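PDB 2I9C: DUF2019 domain-containing protein from Rhodopseudomonas palustris, which is of unknown function but folds as a single all-helical chain, consistent with membership of the TPR clan of helical-repeat proteins. Local coordinates for residues A77-L82 with E91-I96; A16-V21 with L63-Y68; P69-R74 with V97-F102. All coordinates share one frame; numbering follows the deposited sequence. Where two conformers were deposited one is given.

Three contacts, worked as one example, trace how a short helix is held on several sides. Contacts 1 and 3 join helix 71-79 and helix 86-99, and the centres of the two contacts lie about 10 Å apart; the segments of contact 1 fall between those of contact 3 along the chain. Contact 2 fixes the preceding turn to helix 11-30, its centre about 13 Å from each of the others. Phe66 of that turn packs on Ala77 and Thr81, and Tyr68 O receives a probable hydrogen bond from Arg74 NE at 2.8 Å. One acetate, probably from the crystallisation liquor, bridges contacts 1 and 3; the protein's function is unknown, so it marks no established site.

Contact 1. Residues A77-L82 with E91-I96; sequences AAKLTL and EQLEAI. With ACT (acetate ion), chain B.
Ala78 and Gln92 mark the closest approach of the two backbones, their CA atoms 6.2 Å apart, where helix 71-79 and helix 86-99 run in opposite senses but well inclined to each other. This is a helical hairpin of successive helices, consistent with the helical-repeat character of the TPR clan. The small methyl of Ala78 probably helps the helices come this near, and it meets two side chains at once: CB lies 3.7 Å from Gln92 CG and 3.8 Å from Leu93 CD2. Leu93 is the main apolar bridge. Its CG, anti to the carbonyl carbon (chi1 -67°), carries the branch point toward helix 71-79. CD2 faces Ala78 and the CG of Lys79, while CD1 reaches Leu82 CD1 at 4.1 Å. The Leu82 and Leu93 side chains cross at about a right angle, and Cys111 of helix 104-117 touches both of them, which ties the hairpin to the next helix. Lys79 gives only its aliphatic root to this interface; its amine leads away to a salt bridge with Asp107. In the turn that follows helix 71-79, Thr81 OG1 donates to Ala77 O at 2.8 Å, so that the hydroxyl is satisfied within its own segment. Gln92 has a second role at its polar end: its chain bends at chi2 (58°), and NE2 donates to the O atom of the acetate ion at 2.8 Å.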
ATOM      1  N   ALA A  77       1.879  -1.273   0.010  1.00 25.65           N
ATOM      2  CA  ALA A  77       2.882  -0.797   0.969  1.00 27.11           C
ATOM      3  C   ALA A  77       3.935   0.096   0.275  1.00 27.89           C
ATOM      4  O   ALA A  77       4.305   1.144   0.813  1.00 28.06           O
ATOM      5  CB  ALA A  77       3.580  -1.996   1.719  1.00 26.33           C
ATOM      6  N   ALA A  78       4.357  -0.285  -0.924  1.00 27.96           N
ATOM      7  CA  ALA A  78       5.304   0.508  -1.679  1.00 28.91           C
ATOM      8  C   ALA A  78       4.660   1.794  -2.169  1.00 29.00           C
ATOM      9  O   ALA A  78       5.247   2.878  -2.067  1.00 27.40           O
ATOM     10  CB  ALA A  78       5.883  -0.308  -2.850  1.00 28.56           C
ATOM     11  N   LYS A  79       3.427   1.708  -2.672  1.00 29.94           N
ATOM     12  CA  LYS A  79       2.731   2.951  -3.081  1.00 30.30           C
ATOM     13  C   LYS A  79       2.567   3.950  -1.938  1.00 31.08           C
ATOM     14  O   LYS A  79       2.747   5.138  -2.123  1.00 29.90           O
ATOM     15  CB  LYS A  79       1.368   2.660  -3.721  1.00 31.68           C
ATOM     16  CG  LYS A  79       1.497   2.118  -5.131  1.00 33.69           C
ATOM     17  CD  LYS A  79       0.227   1.527  -5.665  1.00 38.92           C
ATOM     18  CE  LYS A  79      -0.799   2.556  -6.071  1.00 44.67           C
ATOM     19  NZ  LYS A  79      -2.088   1.807  -6.404  1.00 51.86           N
ATOM     20  N   LEU A  80       2.262   3.460  -0.757  1.00 32.02           N
ATOM     21  CA  LEU A  80       1.974   4.339   0.393  1.00 32.87           C
ATOM     22  C   LEU A  80       3.221   4.743   1.182  1.00 32.73           C
ATOM     23  O   LEU A  80       3.128   5.497   2.164  1.00 33.69           O
ATOM     24  CB  LEU A  80       0.948   3.657   1.347  1.00 32.47           C
ATOM     25  CG  LEU A  80      -0.490   3.709   0.782  1.00 34.50           C
ATOM     26  CD1 LEU A  80      -1.463   2.810   1.557  1.00 36.75           C
ATOM     27  CD2 LEU A  80      -0.991   5.131   0.830  1.00 39.81           C
ATOM     28  N   THR A  81       4.389   4.240   0.782  1.00 31.79           N
ATOM     29  CA  THR A  81       5.626   4.709   1.398  1.00 30.83           C
ATOM     30  C   THR A  81       6.492   5.553   0.467  1.00 31.19           C
ATOM     31  O   THR A  81       7.625   5.908   0.837  1.00 32.14           O
ATOM     32  CB  THR A  81       6.458   3.559   2.017  1.00 31.18           C
ATOM     33  OG1 THR A  81       6.696   2.528   1.050  1.00 30.22           O
ATOM     34  CG2 THR A  81       5.731   2.947   3.178  1.00 29.98           C
ATOM     35  N   LEU A  82       6.006   5.871  -0.731  1.00 30.05           N
ATOM     36  CA  LEU A  82       6.810   6.713  -1.645  1.00 30.75           C
ATOM     37  C   LEU A  82       7.183   8.061  -1.015  1.00 30.96           C
ATOM     38  O   LEU A  82       8.243   8.580  -1.287  1.00 30.72           O
ATOM     39  CB  LEU A  82       6.109   6.953  -2.986  1.00 31.13           C
ATOM     40  CG  LEU A  82       6.137   5.777  -3.972  1.00 32.17           C
ATOM     41  CD1 LEU A  82       4.909   5.870  -4.921  1.00 32.56           C
ATOM     42  CD2 LEU A  82       7.432   5.830  -4.764  1.00 31.54           C
ATOM     43  N   GLU A  91      12.311   1.180  -5.489  1.00 31.74           N
ATOM     44  CA  GLU A  91      12.968  -0.124  -5.662  1.00 33.41           C
ATOM     45  C   GLU A  91      11.980  -1.305  -5.593  1.00 31.15           C
ATOM     46  O   GLU A  91      12.058  -2.249  -6.399  1.00 30.96           O
ATOM     47  CB  GLU A  91      14.077  -0.278  -4.620  1.00 33.81           C
ATOM     48  CG  GLU A  91      14.876  -1.608  -4.691  1.00 38.89           C
ATOM     49  CD  GLU A  91      15.893  -1.798  -3.528  1.00 39.03           C
ATOM     50  OE1 GLU A  91      15.528  -1.592  -2.330  1.00 42.10           O
ATOM     51  OE2 GLU A  91      17.063  -2.183  -3.831  1.00 45.14           O
ATOM     52  N   GLN A  92      11.077  -1.275  -4.622  1.00 29.06           N
ATOM     53  CA  GLN A  92      10.047  -2.306  -4.520  1.00 28.48           C
ATOM     54  C   GLN A  92       9.085  -2.249  -5.715  1.00 28.13           C
ATOM     55  O   GLN A  92       8.794  -3.267  -6.301  1.00 28.62           O
ATOM     56  CB  GLN A  92       9.283  -2.230  -3.193  1.00 28.27           C
ATOM     57  CG  GLN A  92       8.135  -3.265  -3.039  1.00 27.58           C
ATOM     58  CD  GLN A  92       8.561  -4.709  -3.172  1.00 29.74           C
ATOM     59  OE1 GLN A  92       9.710  -5.089  -2.847  1.00 32.67           O
ATOM     60  NE2 GLN A  92       7.644  -5.536  -3.663  1.00 24.75           N
ATOM     61  N   LEU A  93       8.672  -1.066  -6.134  1.00 27.01           N
ATOM     62  CA  LEU A  93       7.791  -1.002  -7.284  1.00 27.81           C
ATOM     63  C   LEU A  93       8.474  -1.578  -8.503  1.00 27.49           C
ATOM     64  O   LEU A  93       7.819  -2.217  -9.309  1.00 27.93           O
ATOM     65  CB  LEU A  93       7.325   0.436  -7.540  1.00 27.31           C
ATOM     66  CG  LEU A  93       6.400   1.095  -6.516  1.00 29.27           C
ATOM     67  CD1 LEU A  93       6.172   2.566  -6.909  1.00 26.42           C
ATOM     68  CD2 LEU A  93       5.039   0.329  -6.468  1.00 29.81           C
ATOM     69  N   GLU A  94       9.782  -1.310  -8.650  1.00 28.37           N
ATOM     70  CA  GLU A  94      10.566  -1.800  -9.769  1.00 29.05           C
ATOM     71  C   GLU A  94      10.629  -3.319  -9.751  1.00 27.69           C
ATOM     72  O   GLU A  94      10.491  -3.916 -10.789  1.00 28.40           O
ATOM     73  CB  GLU A  94      11.963  -1.171  -9.795  1.00 28.26           C
ATOM     74  CG  GLU A  94      11.901   0.320 -10.254  1.00 31.19           C
ATOM     75  CD  GLU A  94      13.213   1.095 -10.155  1.00 34.43           C
ATOM     76  OE1 GLU A  94      14.140   0.708  -9.388  1.00 41.29           O
ATOM     77  OE2 GLU A  94      13.286   2.139 -10.836  1.00 38.01           O
ATOM     78  N   ALA A  95      10.850  -3.920  -8.581  1.00 27.36           N
ATOM     79  CA  ALA A  95      10.784  -5.407  -8.380  1.00 26.96           C
ATOM     80  C   ALA A  95       9.421  -6.016  -8.738  1.00 26.32           C
ATOM     81  O   ALA A  95       9.364  -7.090  -9.331  1.00 25.86           O
ATOM     82  CB  ALA A  95      11.157  -5.771  -6.946  1.00 26.67           C
ATOM     83  N   ILE A  96       8.332  -5.359  -8.322  1.00 25.83           N
ATOM     84  CA  ILE A  96       6.985  -5.769  -8.743  1.00 25.87           C
ATOM     85  C   ILE A  96       6.825  -5.733 -10.278  1.00 26.67           C
ATOM     86  O   ILE A  96       6.415  -6.730 -10.880  1.00 27.10           O
ATOM     87  CB  ILE A  96       5.863  -4.965  -7.990  1.00 25.58           C
ATOM     88  CG1 ILE A  96       6.031  -5.173  -6.472  1.00 24.13           C
ATOM     89  CG2 ILE A  96       4.417  -5.392  -8.500  1.00 25.22           C
ATOM     90  CD1 ILE A  96       5.045  -4.277  -5.635  1.00 24.05           C
TER
HETATM   91  C   ACT B 124       8.629  -8.770  -5.668  1.00 30.10           C
HETATM   92  O   ACT B 124       8.127  -8.066  -4.715  1.00 26.02           O
HETATM   93  OXT ACT B 124       9.661  -9.638  -5.608  1.00 27.92           O
HETATM   94  CH3 ACT B 124       7.946  -8.451  -6.890  1.00 31.62           C

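Contact 2. Residues A16-V21 with L63-Y68; sequences ALFAKV and LSLFEY
Two aromatic rings frame this contact, each met obliquely by a methyl from the other segment: Leu65 CD1 approaches the Phe18 ring, and Ala19 CB approaches the Tyr68 ring. It is hydrophobic packing in an all-helical fold, consistent with the TPR clan, and sets helix 11-30 against the 3-10 segment and loop that lead into helix 71-79. Ala19 CB stands 4.2 Å from the centroid of the Tyr68 ring and 29° off its normal, an off-centre CH-pi contact whose nearest ring atom is CE1 at 3.8 Å. The Tyr68 ring is brought there by a CG anti to the backbone N (chi1 -167°), and it also touches Val23, further along the same helix. Leu65 enters with its two branches divided, CD2 lying 4.0 Å from Ala19 CB and CD1 turned to Phe18, while Val15 lies against the same leucine. Phe18 is shared more widely, packing also on Met44 and Ile47 of helix 34-53 and on Gln76 of helix 71-79, so that its ring joins three helices and the turn. The packing is tight at one point, where Leu65 CD1 comes within 3.3 Å of Phe18 CD2.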
ATOM      1  N   ALA A  16      -0.495  -4.580  11.148  1.00 26.57           N
ATOM      2  CA  ALA A  16      -1.040  -5.926  11.017  1.00 26.60           C
ATOM      3  C   ALA A  16      -2.387  -5.796  10.303  1.00 26.99           C
ATOM      4  O   ALA A  16      -2.709  -6.610   9.456  1.00 26.14           O
ATOM      5  CB  ALA A  16      -1.204  -6.632  12.410  1.00 25.59           C
ATOM      6  N   LEU A  17      -3.204  -4.797  10.676  1.00 27.73           N
ATOM      7  CA  LEU A  17      -4.528  -4.688  10.031  1.00 27.54           C
ATOM      8  C   LEU A  17      -4.383  -4.258   8.555  1.00 27.22           C
ATOM      9  O   LEU A  17      -5.109  -4.731   7.692  1.00 26.07           O
ATOM     10  CB  LEU A  17      -5.439  -3.716  10.796  1.00 27.40           C
ATOM     11  CG  LEU A  17      -6.869  -3.591  10.263  1.00 26.09           C
ATOM     12  CD1 LEU A  17      -7.661  -4.958  10.468  1.00 27.21           C
ATOM     13  CD2 LEU A  17      -7.579  -2.396  11.002  1.00 27.94           C
ATOM     14  N   PHE A  18      -3.443  -3.363   8.278  1.00 27.38           N
ATOM     15  CA  PHE A  18      -3.141  -2.989   6.896  1.00 28.15           C
ATOM     16  C   PHE A  18      -2.874  -4.276   6.065  1.00 28.21           C
ATOM     17  O   PHE A  18      -3.401  -4.431   4.960  1.00 27.99           O
ATOM     18  CB  PHE A  18      -1.916  -2.056   6.858  1.00 27.65           C
ATOM     19  CG  PHE A  18      -1.554  -1.547   5.457  1.00 29.25           C
ATOM     20  CD1 PHE A  18      -1.916  -0.261   5.043  1.00 29.84           C
ATOM     21  CD2 PHE A  18      -0.849  -2.359   4.575  1.00 31.73           C
ATOM     22  CE1 PHE A  18      -1.558   0.211   3.771  1.00 28.50           C
ATOM     23  CE2 PHE A  18      -0.494  -1.922   3.305  1.00 27.28           C
ATOM     24  CZ  PHE A  18      -0.844  -0.632   2.905  1.00 29.06           C
ATOM     25  N   ALA A  19      -2.022  -5.173   6.559  1.00 26.82           N
ATOM     26  CA  ALA A  19      -1.729  -6.377   5.784  1.00 27.27           C
ATOM     27  C   ALA A  19      -2.972  -7.287   5.611  1.00 27.72           C
ATOM     28  O   ALA A  19      -3.197  -7.844   4.530  1.00 26.22           O
ATOM     29  CB  ALA A  19      -0.547  -7.188   6.424  1.00 26.69           C
ATOM     30  N   LYS A  20      -3.756  -7.441   6.683  1.00 28.40           N
ATOM     31  CA  LYS A  20      -4.966  -8.284   6.629  0.50 28.63           C
ATOM     32  C   LYS A  20      -5.955  -7.743   5.602  1.00 28.18           C
ATOM     33  O   LYS A  20      -6.489  -8.507   4.815  1.00 27.73           O
ATOM     34  CB  LYS A  20      -5.632  -8.439   8.017  0.50 28.77           C
ATOM     35  CG  LYS A  20      -6.809  -9.450   8.068  0.50 28.16           C
ATOM     36  CD  LYS A  20      -7.567  -9.419   9.395  0.50 28.92           C
ATOM     37  CE  LYS A  20      -8.117 -10.811   9.727  0.50 32.52           C
ATOM     38  NZ  LYS A  20      -9.590 -10.790   9.942  0.50 32.61           N
ATOM     39  N   VAL A  21      -6.205  -6.432   5.610  1.00 28.95           N
ATOM     40  CA  VAL A  21      -7.199  -5.886   4.665  1.00 29.14           C
ATOM     41  C   VAL A  21      -6.720  -5.887   3.201  1.00 27.59           C
ATOM     42  O   VAL A  21      -7.513  -6.000   2.280  1.00 27.97           O
ATOM     43  CB  VAL A  21      -7.801  -4.467   5.093  1.00 29.27           C
ATOM     44  CG1 VAL A  21      -8.200  -4.466   6.504  1.00 29.86           C
ATOM     45  CG2 VAL A  21      -6.819  -3.373   4.856  1.00 30.85           C
ATOM     46  N   LEU A  63       7.026  -0.244   5.712  1.00 28.34           N
ATOM     47  CA  LEU A  63       8.186  -0.796   5.055  1.00 30.44           C
ATOM     48  C   LEU A  63       8.406  -2.296   5.414  1.00 31.47           C
ATOM     49  O   LEU A  63       8.895  -3.051   4.571  1.00 32.72           O
ATOM     50  CB  LEU A  63       9.433   0.057   5.369  1.00 30.75           C
ATOM     51  CG  LEU A  63       9.618   1.471   4.770  1.00 29.15           C
ATOM     52  CD1 LEU A  63      10.890   2.111   5.340  1.00 30.38           C
ATOM     53  CD2 LEU A  63       9.770   1.408   3.229  1.00 26.07           C
ATOM     54  N   SER A  64       8.045  -2.717   6.637  1.00 31.68           N
ATOM     55  CA  SER A  64       8.128  -4.144   7.068  1.00 33.49           C
ATOM     56  C   SER A  64       7.320  -5.088   6.186  1.00 33.29           C
ATOM     57  O   SER A  64       7.554  -6.299   6.173  1.00 35.63           O
ATOM     58  CB  SER A  64       7.561  -4.291   8.464  1.00 34.44           C
ATOM     59  OG  SER A  64       8.469  -3.773   9.418  1.00 41.35           O
ATOM     60  N   LEU A  65       6.349  -4.541   5.468  1.00 31.56           N
ATOM     61  CA  LEU A  65       5.501  -5.340   4.639  1.00 30.75           C
ATOM     62  C   LEU A  65       6.022  -5.632   3.244  1.00 30.93           C
ATOM     63  O   LEU A  65       5.340  -6.308   2.493  1.00 32.31           O
ATOM     64  CB  LEU A  65       4.144  -4.659   4.524  1.00 29.20           C
ATOM     65  CG  LEU A  65       3.395  -4.460   5.840  1.00 29.17           C
ATOM     66  CD1 LEU A  65       1.989  -3.838   5.490  1.00 28.28           C
ATOM     67  CD2 LEU A  65       3.211  -5.763   6.649  1.00 27.49           C
ATOM     68  N   PHE A  66       7.186  -5.082   2.865  1.00 31.21           N
ATOM     69  CA  PHE A  66       7.742  -5.302   1.504  1.00 30.29           C
ATOM     70  C   PHE A  66       8.089  -6.777   1.274  1.00 29.48           C
ATOM     71  O   PHE A  66       8.191  -7.185   0.116  1.00 30.25           O
ATOM     72  CB  PHE A  66       9.015  -4.484   1.289  1.00 29.25           C
ATOM     73  CG  PHE A  66       8.785  -3.000   0.978  1.00 28.25           C
ATOM     74  CD1 PHE A  66       7.555  -2.385   1.194  1.00 26.70           C
ATOM     75  CD2 PHE A  66       9.862  -2.203   0.530  1.00 27.97           C
ATOM     76  CE1 PHE A  66       7.402  -1.028   0.970  1.00 28.00           C
ATOM     77  CE2 PHE A  66       9.689  -0.820   0.245  1.00 28.98           C
ATOM     78  CZ  PHE A  66       8.469  -0.233   0.466  1.00 25.73           C
ATOM     79  N   GLU A  67       8.356  -7.539   2.347  1.00 28.02           N
ATOM     80  CA  GLU A  67       8.609  -8.989   2.236  1.00 28.55           C
ATOM     81  C   GLU A  67       7.341  -9.841   2.494  1.00 27.43           C
ATOM     82  O   GLU A  67       7.370 -11.055   2.378  1.00 26.73           O
ATOM     83  CB  GLU A  67       9.775  -9.440   3.131  1.00 29.55           C
ATOM     84  CG  GLU A  67      11.062  -8.716   2.802  1.00 33.01           C
ATOM     85  CD  GLU A  67      12.200  -9.166   3.673  1.00 37.31           C
ATOM     86  OE1 GLU A  67      12.002 -10.136   4.410  1.00 39.39           O
ATOM     87  OE2 GLU A  67      13.273  -8.544   3.637  1.00 39.53           O
ATOM     88  N   TYR A  68       6.226  -9.188   2.792  1.00 27.32           N
ATOM     89  CA  TYR A  68       4.947  -9.898   3.055  1.00 27.25           C
ATOM     90  C   TYR A  68       4.580 -10.805   1.827  1.00 26.84           C
ATOM     91  O   TYR A  68       4.632 -10.332   0.712  1.00 26.45           O
ATOM     92  CB  TYR A  68       3.812  -8.888   3.390  1.00 27.21           C
ATOM     93  CG  TYR A  68       2.599  -9.592   3.954  1.00 26.87           C
ATOM     94  CD1 TYR A  68       2.417  -9.688   5.349  1.00 28.05           C
ATOM     95  CD2 TYR A  68       1.707 -10.275   3.111  1.00 24.78           C
ATOM     96  CE1 TYR A  68       1.370 -10.409   5.892  1.00 26.30           C
ATOM     97  CE2 TYR A  68       0.652 -11.030   3.647  1.00 26.48           C
ATOM     98  CZ  TYR A  68       0.484 -11.055   5.028  1.00 29.33           C
ATOM     99  OH  TYR A  68      -0.544 -11.737   5.545  1.00 30.02           O
TER

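Contact 3. Residues P69-R74 with V97-F102; sequences PNMQVR and VSSKWF. With ACT (acetate ion), chain B.
Met71, modelled as selenomethionine, lies along one face of the Trp101 indole and carries most of this contact, a Met-aromatic pairing that closes the end of a helical hairpin where helix 71-79 begins and helix 86-99 finishes. Its CB stands 3.7 Å from the centroid of the five-membered ring and 21° off the normal, a CH-pi contact over the face. CG is anti to the backbone N (chi1 -164°), and bends at chi2 and chi3 fold the chain back over the indole. CE settles on the six-membered-ring side, 3.5 Å from Trp101 CE3, while SE stays higher, 4.9 Å from the five-membered centroid. The indole lies at the protein surface, and Met71 covers part of one face. Ser99 adds a smaller touch: its OG lies 3.8 Å from Met71 CE. That hydroxyl is engaged mainly by the carbonyl O of Ile96, and it also accepts a weak hydrogen bond from Trp101 N.

The first turn of helix 71-79 is N-capped by Asn70, whose OD1 accepts from Val73 N at 3.2 Å. One turn on, the acetate O lies in the plane of the Arg74 guanidinium, at its edge, and takes a bond from NH1 at 3.0 Å and 161°, the same oxygen that Gln92 holds, while acetate CH3 rests 3.6 Å from Met71 SE. Arg74 NE also donates to Tyr68 O, and NH2 more weakly to Glu67 O. A leucine here would probably leave Tyr68 O without its donor and the acetate oxygen with Gln92 NE2 but no positive charge. Helix 104-117 reaches Met71 through Gln104, and helix 11-30 flanks Asn70, Gln72 and Val73.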
ATOM      1  N   PRO A  69       4.221 -12.105   2.054  1.00 27.49           N
ATOM      2  CA  PRO A  69       3.940 -13.004   0.923  1.00 26.30           C
ATOM      3  C   PRO A  69       2.553 -12.752   0.279  1.00 26.80           C
ATOM      4  O   PRO A  69       1.661 -13.625   0.288  1.00 27.18           O
ATOM      5  CB  PRO A  69       4.030 -14.401   1.569  1.00 26.43           C
ATOM      6  CG  PRO A  69       3.499 -14.183   2.978  1.00 27.64           C
ATOM      7  CD  PRO A  69       4.105 -12.816   3.364  1.00 26.08           C
ATOM      8  N   ASN A  70       2.361 -11.565  -0.283  1.00 25.53           N
ATOM      9  CA  ASN A  70       1.152 -11.264  -1.021  1.00 26.29           C
ATOM     10  C   ASN A  70       1.474 -10.039  -1.872  1.00 25.84           C
ATOM     11  O   ASN A  70       2.032  -9.069  -1.372  1.00 27.21           O
ATOM     12  CB  ASN A  70      -0.061 -11.023  -0.108  1.00 24.97           C
ATOM     13  CG  ASN A  70      -1.335 -10.762  -0.901  1.00 26.74           C
ATOM     14  OD1 ASN A  70      -1.514  -9.677  -1.452  1.00 26.53           O
ATOM     15  ND2 ASN A  70      -2.255 -11.731  -0.914  1.00 25.17           N
HETATM   16  N   MSE A  71       1.189 -10.107  -3.154  1.00 24.90           N
HETATM   17  CA  MSE A  71       1.688  -9.063  -4.070  1.00 26.72           C
HETATM   18  C   MSE A  71       0.878  -7.784  -3.912  1.00 26.64           C
HETATM   19  O   MSE A  71       1.407  -6.663  -4.092  1.00 27.98           O
HETATM   20  CB  MSE A  71       1.621  -9.531  -5.531  1.00 26.46           C
HETATM   21  CG  MSE A  71       2.472  -8.669  -6.496  1.00 26.38           C
HETATM   22 SE   MSE A  71       4.439  -8.783  -5.946  1.00 37.21          SE
HETATM   23  CE  MSE A  71       4.954 -10.545  -6.687  1.00 24.50           C
ATOM     24  N   GLN A  72      -0.402  -7.930  -3.593  1.00 26.83           N
ATOM     25  CA  GLN A  72      -1.203  -6.748  -3.309  1.00 27.18           C
ATOM     26  C   GLN A  72      -0.688  -5.986  -2.073  1.00 27.72           C
ATOM     27  O   GLN A  72      -0.683  -4.752  -2.059  1.00 28.03           O
ATOM     28  CB  GLN A  72      -2.696  -7.118  -3.163  1.00 27.79           C
ATOM     29  CG  GLN A  72      -3.675  -5.872  -3.019  1.00 27.15           C
ATOM     30  CD  GLN A  72      -3.842  -5.090  -4.316  1.00 30.97           C
ATOM     31  OE1 GLN A  72      -3.315  -5.484  -5.358  1.00 31.85           O
ATOM     32  NE2 GLN A  72      -4.623  -3.994  -4.262  1.00 30.20           N
ATOM     33  N   VAL A  73      -0.299  -6.723  -1.020  1.00 27.06           N
ATOM     34  CA  VAL A  73       0.249  -6.111   0.188  1.00 26.70           C
ATOM     35  C   VAL A  73       1.528  -5.348  -0.197  1.00 26.38           C
ATOM     36  O   VAL A  73       1.685  -4.192   0.166  1.00 26.08           O
ATOM     37  CB  VAL A  73       0.513  -7.170   1.314  1.00 26.55           C
ATOM     38  CG1 VAL A  73       1.108  -6.534   2.570  1.00 27.68           C
ATOM     39  CG2 VAL A  73      -0.829  -7.824   1.713  1.00 22.79           C
ATOM     40  N   ARG A  74       2.427  -6.013  -0.916  1.00 25.56           N
ATOM     41  CA  ARG A  74       3.687  -5.400  -1.290  1.00 25.82           C
ATOM     42  C   ARG A  74       3.471  -4.133  -2.117  1.00 25.02           C
ATOM     43  O   ARG A  74       4.164  -3.135  -1.889  1.00 25.68           O
ATOM     44  CB  ARG A  74       4.545  -6.398  -2.083  1.00 24.00           C
ATOM     45  CG  ARG A  74       5.014  -7.599  -1.242  1.00 25.34           C
ATOM     46  CD  ARG A  74       6.080  -8.421  -2.008  1.00 25.34           C
ATOM     47  NE  ARG A  74       6.548  -9.551  -1.184  1.00 25.23           N
ATOM     48  CZ  ARG A  74       7.648 -10.257  -1.400  1.00 27.10           C
ATOM     49  NH1 ARG A  74       8.450  -9.974  -2.411  1.00 26.22           N
ATOM     50  NH2 ARG A  74       7.966 -11.267  -0.584  1.00 26.11           N
ATOM     51  N   VAL A  97       7.152  -4.606 -10.929  1.00 26.21           N
ATOM     52  CA  VAL A  97       7.246  -4.618 -12.413  1.00 25.35           C
ATOM     53  C   VAL A  97       8.091  -5.797 -12.948  1.00 25.57           C
ATOM     54  O   VAL A  97       7.638  -6.493 -13.846  1.00 26.66           O
ATOM     55  CB  VAL A  97       7.808  -3.286 -12.964  1.00 24.86           C
ATOM     56  CG1 VAL A  97       8.010  -3.357 -14.454  1.00 26.52           C
ATOM     57  CG2 VAL A  97       6.874  -2.145 -12.629  1.00 23.18           C
ATOM     58  N   SER A  98       9.321  -5.987 -12.452  1.00 25.29           N
ATOM     59  CA  SER A  98      10.204  -7.076 -12.943  1.00 26.62           C
ATOM     60  C   SER A  98       9.591  -8.456 -12.794  1.00 26.03           C
ATOM     61  O   SER A  98       9.885  -9.377 -13.585  1.00 25.53           O
ATOM     62  CB  SER A  98      11.525  -7.090 -12.204  1.00 27.00           C
ATOM     63  OG  SER A  98      12.236  -5.941 -12.536  1.00 33.99           O
ATOM     64  N   SER A  99       8.729  -8.602 -11.798  1.00 26.12           N
ATOM     65  CA  SER A  99       8.131  -9.934 -11.517  1.00 26.76           C
ATOM     66  C   SER A  99       7.084 -10.336 -12.572  1.00 27.64           C
ATOM     67  O   SER A  99       6.758 -11.516 -12.664  1.00 28.25           O
ATOM     68  CB  SER A  99       7.504  -9.998 -10.106  1.00 24.38           C
ATOM     69  OG  SER A  99       6.283  -9.280 -10.057  1.00 24.39           O
ATOM     70  N   LYS A 100       6.534  -9.349 -13.312  1.00 27.88           N
ATOM     71  CA  LYS A 100       5.546  -9.591 -14.358  1.00 28.69           C
ATOM     72  C   LYS A 100       4.301 -10.262 -13.781  1.00 28.77           C
ATOM     73  O   LYS A 100       3.600 -11.008 -14.477  1.00 30.08           O
ATOM     74  CB  LYS A 100       6.160 -10.417 -15.519  1.00 28.43           C
ATOM     75  CG  LYS A 100       7.419  -9.786 -16.132  1.00 30.99           C
ATOM     76  CD  LYS A 100       8.119 -10.675 -17.162  1.00 32.08           C
ATOM     77  CE  LYS A 100       8.850 -11.917 -16.531  1.00 36.51           C
ATOM     78  NZ  LYS A 100       9.604 -12.866 -17.535  1.00 36.98           N
ATOM     79  N   TRP A 101       4.034 -10.000 -12.496  1.00 27.80           N
ATOM     80  CA  TRP A 101       2.896 -10.550 -11.798  1.00 27.73           C
ATOM     81  C   TRP A 101       1.712  -9.620 -11.970  1.00 27.94           C
ATOM     82  O   TRP A 101       1.641  -8.590 -11.333  1.00 28.99           O
ATOM     83  CB  TRP A 101       3.241 -10.640 -10.321  1.00 26.50           C
ATOM     84  CG  TRP A 101       2.221 -11.222  -9.381  1.00 27.00           C
ATOM     85  CD1 TRP A 101       0.967 -10.750  -9.060  1.00 25.78           C
ATOM     86  CD2 TRP A 101       2.449 -12.363  -8.563  1.00 26.83           C
ATOM     87  NE1 TRP A 101       0.401 -11.562  -8.094  1.00 27.47           N
ATOM     88  CE2 TRP A 101       1.310 -12.531  -7.746  1.00 27.95           C
ATOM     89  CE3 TRP A 101       3.549 -13.220  -8.399  1.00 27.54           C
ATOM     90  CZ2 TRP A 101       1.196 -13.573  -6.838  1.00 27.89           C
ATOM     91  CZ3 TRP A 101       3.444 -14.273  -7.457  1.00 27.55           C
ATOM     92  CH2 TRP A 101       2.289 -14.407  -6.677  1.00 25.19           C
ATOM     93  N   PHE A 102       0.752 -10.032 -12.777  1.00 28.00           N
ATOM     94  CA  PHE A 102      -0.348  -9.144 -13.116  1.00 29.95           C
ATOM     95  C   PHE A 102      -1.605  -9.451 -12.269  1.00 28.73           C
ATOM     96  O   PHE A 102      -1.862 -10.604 -11.904  1.00 27.27           O
ATOM     97  CB  PHE A 102      -0.577  -9.142 -14.640  1.00 30.45           C
ATOM     98  CG  PHE A 102       0.532  -8.395 -15.403  1.00 36.86           C
ATOM     99  CD1 PHE A 102       1.406  -9.082 -16.232  1.00 37.34           C
ATOM    100  CD2 PHE A 102       0.726  -7.008 -15.218  1.00 37.94           C
ATOM    101  CE1 PHE A 102       2.422  -8.424 -16.902  1.00 41.63           C
ATOM    102  CE2 PHE A 102       1.764  -6.347 -15.892  1.00 40.26           C
ATOM    103  CZ  PHE A 102       2.608  -7.056 -16.726  1.00 38.60           C
TER
HETATM  104  C   ACT B 124       8.629  -8.770  -5.668  1.00 30.10           C
HETATM  105  O   ACT B 124       8.127  -8.066  -4.715  1.00 26.02           O
HETATM  106  OXT ACT B 124       9.661  -9.638  -5.608  1.00 27.92           O
HETATM  107  CH3 ACT B 124       7.946  -8.451  -6.890  1.00 31.62           C